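Local coordinates for putative uncharacterized protein PH1780 (Pyrococcus horikoshii, PDB 2YZQ) that is of unknown function but carries four CBS motifs and binds S-adenosylmethionine, consistent with a sensor of that ligand, at residues D90-V95 / I268-L273; R134-V139 / A159-D164; S155-L160 / I252-V257. One frame throughout, in Å; residues are numbered along the deposited sequence.

Contact 1 of 3, residues D90-V95 / I268-L273; sequences DYRRVV and IRDFDL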
loop_
_atom_site.group_PDB
_atom_site.type_symbol
_atom_site.label_atom_id
_atom_site.label_comp_id
_atom_site.label_asym_id
_atom_site.label_seq_id
_atom_site.Cartn_x
_atom_site.Cartn_y
_atom_site.Cartn_z
ATOM N N ASP A 90 -2.414 -8.781 7.391
ATOM C CA ASP A 90 -1.939 -7.410 7.264
ATOM C C ASP A 90 -0.685 -7.432 6.399
ATOM O O ASP A 90 0.337 -6.836 6.736
ATOM C CB ASP A 90 -1.637 -6.814 8.643
ATOM C CG ASP A 90 -1.282 -5.338 8.579
ATOM O OD1 ASP A 90 -1.951 -4.595 7.829
ATOM O OD2 ASP A 90 -0.342 -4.916 9.287
ATOM N N TYR A 91 -0.777 -8.145 5.280
ATOM C CA TYR A 91 0.332 -8.274 4.344
ATOM C C TYR A 91 -0.160 -7.770 2.987
ATOM O O TYR A 91 -1.307 -8.006 2.613
ATOM C CB TYR A 91 0.774 -9.739 4.268
ATOM C CG TYR A 91 2.157 -9.939 3.694
ATOM C CD1 TYR A 91 3.273 -9.342 4.281
ATOM C CD2 TYR A 91 2.352 -10.726 2.562
ATOM C CE1 TYR A 91 4.550 -9.524 3.749
ATOM C CE2 TYR A 91 3.617 -10.914 2.025
ATOM C CZ TYR A 91 4.711 -10.311 2.620
ATOM O OH TYR A 91 5.960 -10.494 2.074
ATOM N N ARG A 92 0.713 -7.085 2.255
ATOM C CA ARG A 92 0.345 -6.482 0.975
ATOM C C ARG A 92 0.415 -7.338 -0.282
ATOM O O ARG A 92 0.304 -6.818 -1.391
ATOM C CB ARG A 92 1.167 -5.211 0.764
ATOM C CG ARG A 92 0.919 -4.140 1.823
ATOM C CD ARG A 92 1.840 -2.943 1.625
ATOM N NE ARG A 92 1.643 -2.295 0.330
ATOM C CZ ARG A 92 0.598 -1.533 0.022
ATOM N NH1 ARG A 92 -0.359 -1.310 0.919
ATOM N NH2 ARG A 92 0.509 -0.995 -1.188
ATOM N N ARG A 93 0.598 -8.639 -0.127
ATOM C CA ARG A 93 0.649 -9.488 -1.305
ATOM C C ARG A 93 0.353 -10.931 -0.975
ATOM O O ARG A 93 0.445 -11.353 0.176
ATOM C CB ARG A 93 2.019 -9.388 -1.982
ATOM C CG ARG A 93 3.161 -9.969 -1.177
ATOM C CD ARG A 93 4.500 -9.614 -1.800
ATOM N NE ARG A 93 4.704 -8.168 -1.858
ATOM C CZ ARG A 93 4.751 -7.374 -0.792
ATOM N NH1 ARG A 93 4.611 -7.880 0.425
ATOM N NH2 ARG A 93 4.935 -6.070 -0.942
ATOM N N VAL A 94 -0.027 -11.678 -2.003
ATOM C CA VAL A 94 -0.319 -13.090 -1.858
ATOM C C VAL A 94 0.394 -13.807 -2.994
ATOM O O VAL A 94 0.502 -13.280 -4.098
ATOM C CB VAL A 94 -1.838 -13.386 -1.950
ATOM C CG1 VAL A 94 -2.585 -12.609 -0.872
ATOM C CG2 VAL A 94 -2.368 -13.029 -3.332
ATOM N N VAL A 95 0.909 -14.993 -2.710
ATOM C CA VAL A 95 1.577 -15.770 -3.737
ATOM C C VAL A 95 0.512 -16.702 -4.296
ATOM O O VAL A 95 -0.273 -17.280 -3.542
ATOM C CB VAL A 95 2.747 -16.604 -3.161
ATOM C CG1 VAL A 95 3.382 -17.450 -4.269
ATOM C CG2 VAL A 95 3.789 -15.678 -2.549
ATOM N N ILE A 268 -7.950 7.347 3.201
ATOM C CA ILE A 268 -8.337 6.148 2.469
ATOM C C ILE A 268 -7.058 5.570 1.860
ATOM O O ILE A 268 -6.443 6.177 0.984
ATOM C CB ILE A 268 -9.418 6.431 1.374
ATOM C CG1 ILE A 268 -9.815 5.116 0.694
ATOM C CG2 ILE A 268 -8.920 7.456 0.349
ATOM C CD1 ILE A 268 -10.542 4.148 1.615
ATOM N N ARG A 269 -6.642 4.415 2.376
ATOM C CA ARG A 269 -5.435 3.730 1.920
ATOM C C ARG A 269 -5.850 2.680 0.905
ATOM O O ARG A 269 -7.013 2.269 0.873
ATOM C CB ARG A 269 -4.745 3.009 3.088
ATOM C CG ARG A 269 -4.382 3.896 4.289
ATOM C CD ARG A 269 -3.881 3.011 5.428
ATOM N NE ARG A 269 -4.944 2.119 5.878
ATOM C CZ ARG A 269 -4.745 0.973 6.522
ATOM N NH1 ARG A 269 -3.515 0.563 6.802
ATOM N NH2 ARG A 269 -5.785 0.231 6.883
ATOM N N ASP A 270 -4.905 2.243 0.080
ATOM C CA ASP A 270 -5.216 1.211 -0.895
ATOM C C ASP A 270 -5.692 -0.031 -0.145
ATOM O O ASP A 270 -6.613 -0.722 -0.579
ATOM C CB ASP A 270 -3.988 0.888 -1.778
ATOM C CG ASP A 270 -2.691 0.686 -0.985
ATOM O OD1 ASP A 270 -2.721 0.531 0.252
ATOM O OD2 ASP A 270 -1.610 0.662 -1.625
ATOM N N PHE A 271 -5.077 -0.282 1.003
ATOM C CA PHE A 271 -5.407 -1.431 1.835
ATOM C C PHE A 271 -6.859 -1.377 2.314
ATOM O O PHE A 271 -7.497 -2.412 2.510
ATOM C CB PHE A 271 -4.468 -1.475 3.046
ATOM C CG PHE A 271 -4.263 -2.854 3.611
ATOM C CD1 PHE A 271 -3.526 -3.802 2.906
ATOM C CD2 PHE A 271 -4.799 -3.205 4.845
ATOM C CE1 PHE A 271 -3.323 -5.082 3.424
ATOM C CE2 PHE A 271 -4.603 -4.486 5.374
ATOM C CZ PHE A 271 -3.862 -5.424 4.658
ATOM N N ASP A 272 -7.382 -0.169 2.499
ATOM C CA ASP A 272 -8.755 -0.009 2.964
ATOM C C ASP A 272 -9.755 -0.381 1.882
ATOM O O ASP A 272 -10.876 -0.798 2.173
ATOM C CB ASP A 272 -9.004 1.433 3.418
ATOM C CG ASP A 272 -8.202 1.798 4.650
ATOM O OD1 ASP A 272 -8.250 1.025 5.625
ATOM O OD2 ASP A 272 -7.531 2.853 4.648
ATOM N N LEU A 273 -9.351 -0.218 0.629
ATOM C CA LEU A 273 -10.229 -0.544 -0.484
ATOM C C LEU A 273 -10.469 -2.049 -0.584
ATOM O O LEU A 273 -11.468 -2.484 -1.154
ATOM C CB LEU A 273 -9.637 0.007 -1.786
ATOM C CG LEU A 273 -9.601 1.540 -1.834
ATOM C CD1 LEU A 273 -8.979 2.005 -3.143
ATOM C CD2 LEU A 273 -11.013 2.092 -1.694
HETATM O O HOH W 1 -2.510 -2.028 7.962
#

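Contact 2 of 3, residues R134-V139 / A159-D164; sequences RYVSIV and ALPVVD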
loop_
_atom_site.group_PDB
_atom_site.type_symbol
_atom_site.label_atom_id
_atom_site.label_comp_id
_atom_site.label_asym_id
_atom_site.label_seq_id
_atom_site.Cartn_x
_atom_site.Cartn_y
_atom_site.Cartn_z
ATOM N N ARG A 134 -10.899 6.326 10.049
ATOM C CA ARG A 134 -11.247 7.524 10.799
ATOM C C ARG A 134 -10.071 7.911 11.686
ATOM O O ARG A 134 -10.018 9.017 12.227
ATOM C CB ARG A 134 -12.473 7.268 11.676
ATOM C CG ARG A 134 -13.801 7.587 11.018
ATOM C CD ARG A 134 -14.116 6.678 9.839
ATOM N NE ARG A 134 -15.461 6.963 9.345
ATOM C CZ ARG A 134 -15.997 6.436 8.250
ATOM N NH1 ARG A 134 -15.305 5.581 7.508
ATOM N NH2 ARG A 134 -17.232 6.771 7.900
ATOM N N TYR A 135 -9.133 6.986 11.837
ATOM C CA TYR A 135 -7.958 7.215 12.662
ATOM C C TYR A 135 -6.761 7.367 11.744
ATOM O O TYR A 135 -6.463 6.476 10.944
ATOM C CB TYR A 135 -7.766 6.036 13.615
ATOM C CG TYR A 135 -9.006 5.742 14.434
ATOM C CD1 TYR A 135 -9.546 6.709 15.283
ATOM C CD2 TYR A 135 -9.641 4.503 14.357
ATOM C CE1 TYR A 135 -10.690 6.451 16.035
ATOM C CE2 TYR A 135 -10.787 4.233 15.109
ATOM C CZ TYR A 135 -11.302 5.213 15.945
ATOM O OH TYR A 135 -12.422 4.952 16.708
ATOM N N VAL A 136 -6.076 8.498 11.865
ATOM C CA VAL A 136 -4.934 8.774 11.007
ATOM C C VAL A 136 -3.775 9.451 11.729
ATOM O O VAL A 136 -3.978 10.391 12.500
ATOM C CB VAL A 136 -5.368 9.668 9.831
ATOM C CG1 VAL A 136 -6.005 10.936 10.359
ATOM C CG2 VAL A 136 -4.180 9.991 8.943
ATOM N N SER A 137 -2.565 8.962 11.473
ATOM C CA SER A 137 -1.360 9.541 12.060
ATOM C C SER A 137 -0.988 10.746 11.204
ATOM O O SER A 137 -0.901 10.635 9.983
ATOM C CB SER A 137 -0.213 8.532 12.036
ATOM O OG SER A 137 -0.496 7.440 12.894
ATOM N N ILE A 138 -0.768 11.892 11.843
ATOM C CA ILE A 138 -0.420 13.105 11.109
ATOM C C ILE A 138 0.789 13.762 11.749
ATOM O O ILE A 138 1.267 13.320 12.780
ATOM C CB ILE A 138 -1.595 14.111 11.110
ATOM C CG1 ILE A 138 -1.855 14.628 12.531
ATOM C CG2 ILE A 138 -2.845 13.439 10.568
ATOM C CD1 ILE A 138 -2.967 15.681 12.614
ATOM N N VAL A 139 1.295 14.820 11.136
ATOM C CA VAL A 139 2.446 15.491 11.719
ATOM C C VAL A 139 2.398 16.973 11.401
ATOM O O VAL A 139 2.021 17.354 10.305
ATOM C CB VAL A 139 3.782 14.886 11.190
ATOM C CG1 VAL A 139 3.947 15.174 9.702
ATOM C CG2 VAL A 139 4.949 15.439 11.979
ATOM N N ALA A 159 2.217 7.102 4.310
ATOM C CA ALA A 159 2.429 8.545 4.348
ATOM C C ALA A 159 1.760 9.234 5.522
ATOM O O ALA A 159 0.768 8.745 6.065
ATOM C CB ALA A 159 1.937 9.176 3.054
ATOM N N LEU A 160 2.314 10.382 5.892
ATOM C CA LEU A 160 1.779 11.195 6.971
ATOM C C LEU A 160 1.208 12.497 6.430
ATOM O O LEU A 160 1.931 13.283 5.817
ATOM C CB LEU A 160 2.873 11.578 7.972
ATOM C CG LEU A 160 3.563 10.525 8.829
ATOM C CD1 LEU A 160 4.764 11.139 9.540
ATOM C CD2 LEU A 160 2.564 9.982 9.834
ATOM N N PRO A 161 -0.098 12.730 6.611
ATOM C CA PRO A 161 -0.645 13.996 6.120
ATOM C C PRO A 161 0.021 15.040 7.024
ATOM O O PRO A 161 0.249 14.774 8.206
ATOM C CB PRO A 161 -2.139 13.872 6.423
ATOM C CG PRO A 161 -2.387 12.397 6.310
ATOM C CD PRO A 161 -1.178 11.804 7.007
ATOM N N VAL A 162 0.339 16.208 6.482
ATOM C CA VAL A 162 0.984 17.256 7.271
ATOM C C VAL A 162 0.008 18.404 7.504
ATOM O O VAL A 162 -0.712 18.804 6.596
ATOM C CB VAL A 162 2.237 17.800 6.544
ATOM C CG1 VAL A 162 2.924 18.839 7.402
ATOM C CG2 VAL A 162 3.192 16.658 6.227
ATOM N N VAL A 163 -0.008 18.930 8.724
ATOM C CA VAL A 163 -0.917 20.022 9.055
ATOM C C VAL A 163 -0.187 21.251 9.572
ATOM O O VAL A 163 0.968 21.168 9.989
ATOM C CB VAL A 163 -1.942 19.572 10.129
ATOM C CG1 VAL A 163 -2.763 18.403 9.601
ATOM C CG2 VAL A 163 -1.216 19.176 11.410
ATOM N N ASP A 164 -0.854 22.401 9.519
ATOM C CA ASP A 164 -0.242 23.613 10.038
ATOM C C ASP A 164 -0.507 23.694 11.540
ATOM O O ASP A 164 -1.062 22.766 12.136
ATOM C CB ASP A 164 -0.756 24.869 9.310
ATOM C CG ASP A 164 -2.254 25.085 9.456
ATOM O OD1 ASP A 164 -2.886 24.507 10.362
ATOM O OD2 ASP A 164 -2.803 25.874 8.652
HETATM O O HOH W 2 -0.365 8.337 8.438
#

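Contact 3 of 3, residues S155-L160 / I252-V257; sequences SNSMAL and IEQLPV. With SAM (S-adenosylmethionine), chain B.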
loop_
_atom_site.group_PDB
_atom_site.type_symbol
_atom_site.label_atom_id
_atom_site.label_comp_id
_atom_site.label_asym_id
_atom_site.label_seq_id
_atom_site.Cartn_x
_atom_site.Cartn_y
_atom_site.Cartn_z
ATOM N N SER A 155 3.076 4.443 11.927
ATOM C CA SER A 155 1.820 4.657 11.222
ATOM C C SER A 155 1.418 3.431 10.412
ATOM O O SER A 155 2.281 2.685 9.946
ATOM C CB SER A 155 1.946 5.853 10.273
ATOM O OG SER A 155 0.755 6.015 9.517
ATOM N N ASN A 156 0.115 3.218 10.241
ATOM C CA ASN A 156 -0.342 2.088 9.444
ATOM C C ASN A 156 -0.458 2.520 7.985
ATOM O O ASN A 156 -0.951 1.777 7.134
ATOM C CB ASN A 156 -1.683 1.525 9.962
ATOM C CG ASN A 156 -2.803 2.549 9.974
ATOM O OD1 ASN A 156 -2.931 3.366 9.068
ATOM N ND2 ASN A 156 -3.639 2.489 11.005
ATOM N N SER A 157 0.016 3.734 7.701
ATOM C CA SER A 157 0.001 4.266 6.347
ATOM C C SER A 157 1.421 4.539 5.874
ATOM O O SER A 157 2.332 4.754 6.676
ATOM C CB SER A 157 -0.800 5.568 6.280
ATOM O OG SER A 157 -0.793 6.092 4.959
ATOM N N MET A 158 1.604 4.525 4.561
ATOM C CA MET A 158 2.910 4.791 3.986
ATOM C C MET A 158 3.222 6.282 4.019
ATOM O O MET A 158 4.363 6.682 3.795
ATOM C CB MET A 158 2.956 4.292 2.544
ATOM C CG MET A 158 2.820 2.789 2.424
ATOM S SD MET A 158 3.018 2.273 0.720
ATOM C CE MET A 158 4.756 2.556 0.503
ATOM N N ALA A 159 2.217 7.102 4.310
ATOM C CA ALA A 159 2.429 8.545 4.348
ATOM C C ALA A 159 1.760 9.234 5.522
ATOM O O ALA A 159 0.768 8.745 6.065
ATOM C CB ALA A 159 1.937 9.176 3.054
ATOM N N LEU A 160 2.314 10.382 5.892
ATOM C CA LEU A 160 1.779 11.195 6.971
ATOM C C LEU A 160 1.208 12.497 6.430
ATOM O O LEU A 160 1.931 13.283 5.817
ATOM C CB LEU A 160 2.873 11.578 7.972
ATOM C CG LEU A 160 3.563 10.525 8.829
ATOM C CD1 LEU A 160 4.764 11.139 9.540
ATOM C CD2 LEU A 160 2.564 9.982 9.834
ATOM N N ILE A 252 0.249 6.681 -5.820
ATOM C CA ILE A 252 0.216 6.902 -4.380
ATOM C C ILE A 252 -0.684 5.852 -3.739
ATOM O O ILE A 252 -1.668 5.411 -4.338
ATOM C CB ILE A 252 -0.297 8.318 -4.048
ATOM C CG1 ILE A 252 -1.626 8.569 -4.765
ATOM C CG2 ILE A 252 0.759 9.354 -4.451
ATOM C CD1 ILE A 252 -2.157 9.989 -4.613
ATOM N N GLU A 253 -0.340 5.458 -2.516
ATOM C CA GLU A 253 -1.087 4.426 -1.806
ATOM C C GLU A 253 -2.160 4.933 -0.849
ATOM O O GLU A 253 -2.839 4.133 -0.208
ATOM C CB GLU A 253 -0.114 3.529 -1.035
ATOM C CG GLU A 253 0.908 2.806 -1.918
ATOM C CD GLU A 253 2.189 3.597 -2.150
ATOM O OE1 GLU A 253 2.214 4.826 -1.913
ATOM O OE2 GLU A 253 3.181 2.977 -2.589
ATOM N N GLN A 254 -2.321 6.249 -0.750
ATOM C CA GLN A 254 -3.317 6.797 0.164
ATOM C C GLN A 254 -3.711 8.233 -0.141
ATOM O O GLN A 254 -2.892 9.029 -0.603
ATOM C CB GLN A 254 -2.799 6.743 1.602
ATOM C CG GLN A 254 -1.570 7.619 1.853
ATOM C CD GLN A 254 -0.327 7.096 1.163
ATOM O OE1 GLN A 254 0.099 5.967 1.405
ATOM N NE2 GLN A 254 0.273 7.924 0.307
ATOM N N LEU A 255 -4.973 8.555 0.133
ATOM C CA LEU A 255 -5.488 9.907 -0.062
ATOM C C LEU A 255 -6.147 10.396 1.212
ATOM O O LEU A 255 -7.007 9.717 1.771
ATOM C CB LEU A 255 -6.548 9.968 -1.168
ATOM C CG LEU A 255 -6.169 9.893 -2.649
ATOM C CD1 LEU A 255 -5.568 8.545 -2.970
ATOM C CD2 LEU A 255 -7.414 10.141 -3.494
ATOM N N PRO A 256 -5.726 11.563 1.713
ATOM C CA PRO A 256 -6.369 12.065 2.928
ATOM C C PRO A 256 -7.847 12.289 2.591
ATOM O O PRO A 256 -8.179 12.675 1.469
ATOM C CB PRO A 256 -5.649 13.383 3.170
ATOM C CG PRO A 256 -4.255 13.090 2.705
ATOM C CD PRO A 256 -4.486 12.307 1.423
ATOM N N VAL A 257 -8.733 12.026 3.544
ATOM C CA VAL A 257 -10.160 12.237 3.331
ATOM C C VAL A 257 -10.483 13.552 4.019
ATOM O O VAL A 257 -10.147 13.734 5.185
ATOM C CB VAL A 257 -10.993 11.107 3.970
ATOM C CG1 VAL A 257 -12.495 11.399 3.806
ATOM C CG2 VAL A 257 -10.627 9.779 3.315
HETATM N N SAM B . 5.737 3.674 -2.259
HETATM C CA SAM B . 5.970 4.423 -3.503
HETATM C C SAM B . 7.444 4.372 -3.864
HETATM O O SAM B . 7.811 4.697 -4.983
HETATM O OXT SAM B . 8.266 4.011 -3.041
HETATM C CB SAM B . 5.517 5.875 -3.304
HETATM C CG SAM B . 5.292 6.541 -4.664
HETATM S SD SAM B . 4.487 8.156 -4.445
HETATM C CE SAM B . 4.619 8.773 -6.157
HETATM C "C5'" SAM B . 5.665 9.150 -3.501
HETATM C "C4'" SAM B . 5.287 10.627 -3.622
HETATM O "O4'" SAM B . 3.847 10.771 -3.572
HETATM C "C3'" SAM B . 5.868 11.458 -2.470
HETATM O "O3'" SAM B . 6.395 12.691 -2.989
HETATM C "C2'" SAM B . 4.651 11.685 -1.562
HETATM O "O2'" SAM B . 4.803 12.856 -0.753
HETATM C "C1'" SAM B . 3.534 11.790 -2.610
HETATM N N9 SAM B . 2.198 11.545 -2.062
HETATM C C8 SAM B . 1.769 10.498 -1.279
HETATM N N7 SAM B . 0.475 10.580 -1.111
HETATM C C5 SAM B . 0.032 11.742 -1.661
HETATM C C6 SAM B . -1.210 12.432 -1.733
HETATM N N6 SAM B . -2.340 11.924 -1.124
HETATM N N1 SAM B . -1.272 13.599 -2.406
HETATM C C2 SAM B . -0.188 14.153 -2.960
HETATM N N3 SAM B . 0.988 13.530 -2.947
HETATM C C4 SAM B . 1.144 12.354 -2.290
HETATM O O HOH W 3 -0.845 4.071 2.980
#

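Contact 1 of 3, residues D90-V95 / I268-L273
The guanidinium of Arg92 meets the carboxylate of Asp270 at its edge, the two planes 28° apart. The grip is end-on and two-pronged: NH2 of Arg92 lies 2.7 Å from OD2 of Asp270, and NH1 of Arg92 lies 3.1 Å from OD1 of Asp270. Both bonds are nearly straight and stay in the guanidinium plane, but reach the syn side of each oxygen from about 30° out of the carboxylate plane. The Arg92 chain bends at chi3 (61°), which sets NE off the line of the extended CB-CG-CD part. At the rim of the Phe271 ring, near its plane, sits Tyr91 O, 3.6 Å from CE1 of Phe271. Asp90 OD1 approaches CE2 of Phe271 obliquely at 3.6 Å, its carboxylate nearly perpendicular to the ring. The contact joins two CBS motifs of the tandem, the turn between helix 79-89 and strand 93-97 meeting the end of strand 263-269 and the short, weakly bonded helical turn at about 270-273. CB of Phe271 lies over one face of the Arg269 guanidinium, whose NE and NH2 grip Asp272 side-on. A water bridges the two segments, donating to Asp90 OD1 and accepting from Arg269 NH1.

Contact 2 of 3, residues R134-V139 / A159-D164
Val139 and Val162 lie side by side and point the same way, CG1 of Val139 3.9 Å from CG2 of Val162. They form a parallel bridge pair. Pro161 O accepts from Val139 N at 3.1 Å, and Val139 O accepts from Val163 N at 3.0 Å, so the peptide groups of strand 159-163 flank Val162 with one bond each. CA of Val162 adds a CA-H...O contact to Val139 O. Val139 CG1, lying between its backbone N and carbonyl carbon (chi1 67°), also meets CD1 of Leu160 at 4.1 Å. The other branch of Leu160, CD2, lies against the carbonyl oxygen and CB of Ser137. Val136 and Pro161 reach toward each other tip to tip, CG2 of Val136 4.0 Å from CG of Pro161. Ile138 crosses Val163 at about a right angle, its CD1 touching both methyls of Val163, while its CG2 comes 4.2 Å from CB of Pro161. Where the two segments diverge, a water donates to Ser137 O and to Ala159 O and bridges the backbones. Strand 139-140 is an outermost strand, within this chain, of a mixed sheet in a CBS motif, with 159-163 in the middle and 169-174 beyond it; helix 145-153 links the parallel pair as a beta-alpha-beta crossover and packs on Val139 and Leu160 through Ala148, Ala151 and Leu152, whereas Val136, Ile138 and Pro161 meet strand 263-269 at Leu267 and Leu264.

Contact 3 of 3, residues S155-L160 / I252-V257
Van der Waals packing carries the direct contact between Met158 and Glu253, whose side chains cross obliquely. SD of Met158 lies 3.3 Å from CD of Glu253 and also touches CG of Glu253. The Met158 chain bends at chi3 (71°), which places CE near the ligand amine. Deeper in, the Gln254 side chain is packed by three consecutive residues: CB of Ala159 lies 3.4 Å from NE2 of Gln254, CB of Met158 touches OE1 of Gln254, and OG of Ser157 sits against CG of Gln254. A bend at chi2 (-69°) sets CD of Gln254 3.6 Å from CB of Ala159.

No hydrogen bond joins the segments directly; a water links them, donating to Gln254 OE1 at 2.6 Å and accepting from Met158 N. The loop leading into strand 159-163 is shaped by two successive ST turns, Ser155 OG accepting from Ser157 N and Ser157 OG accepting from Ala159 N at 3.2 Å.

Within this contact the hydrogen bonds to S-adenosylmethionine come from 252-257. Its amino N donates to Glu253 OE2 at 2.7 Å. The adenine is read at its N6/N7 edge: N6 donates to Gln254 O at 3.0 Å, while NE2 of Gln254 gives N7 a weak bond. CG2 of Ile252 packs on the ribose O4', and Pro256 CD approaches N6. Asp177, Thr228 and Ile232 add further hydrogen bonds in a pocket between the two motifs of a CBS pair (Bateman module), the usual ligand site of such pairs.

The water's bond to OE1 and the weak bond from NE2 to N7 are consistent with the amide orientation of Gln254, which presents a donor to the adenine. A carboxylate of Glu253 this close would be expected to favour the protonated, ammonium form of the ligand's amine.

How the contacts relate
Contacts 2 and 3 are closely joined, their centres about 8 Å apart: they share Ala159 and Leu160 on strand 159-163, and CG of Pro161 packs 4.1 Å from CG of Pro256. Contact 1 lies farther off, about 12 Å from contact 3 and about 19 Å from contact 2, centre to centre. It connects to contact 3 through the hairpin of strands 254-259 and 263-269, where Asp270 N is 2.8 Å from Glu253 O, and through Arg269 NH1, 2.9 Å from Asn156 O. Contact 3 lines the S-adenosylmethionine pocket directly; the side chains of Arg92 in contact 1 and Pro161 in contact 2 are each about 7 Å from the ligand.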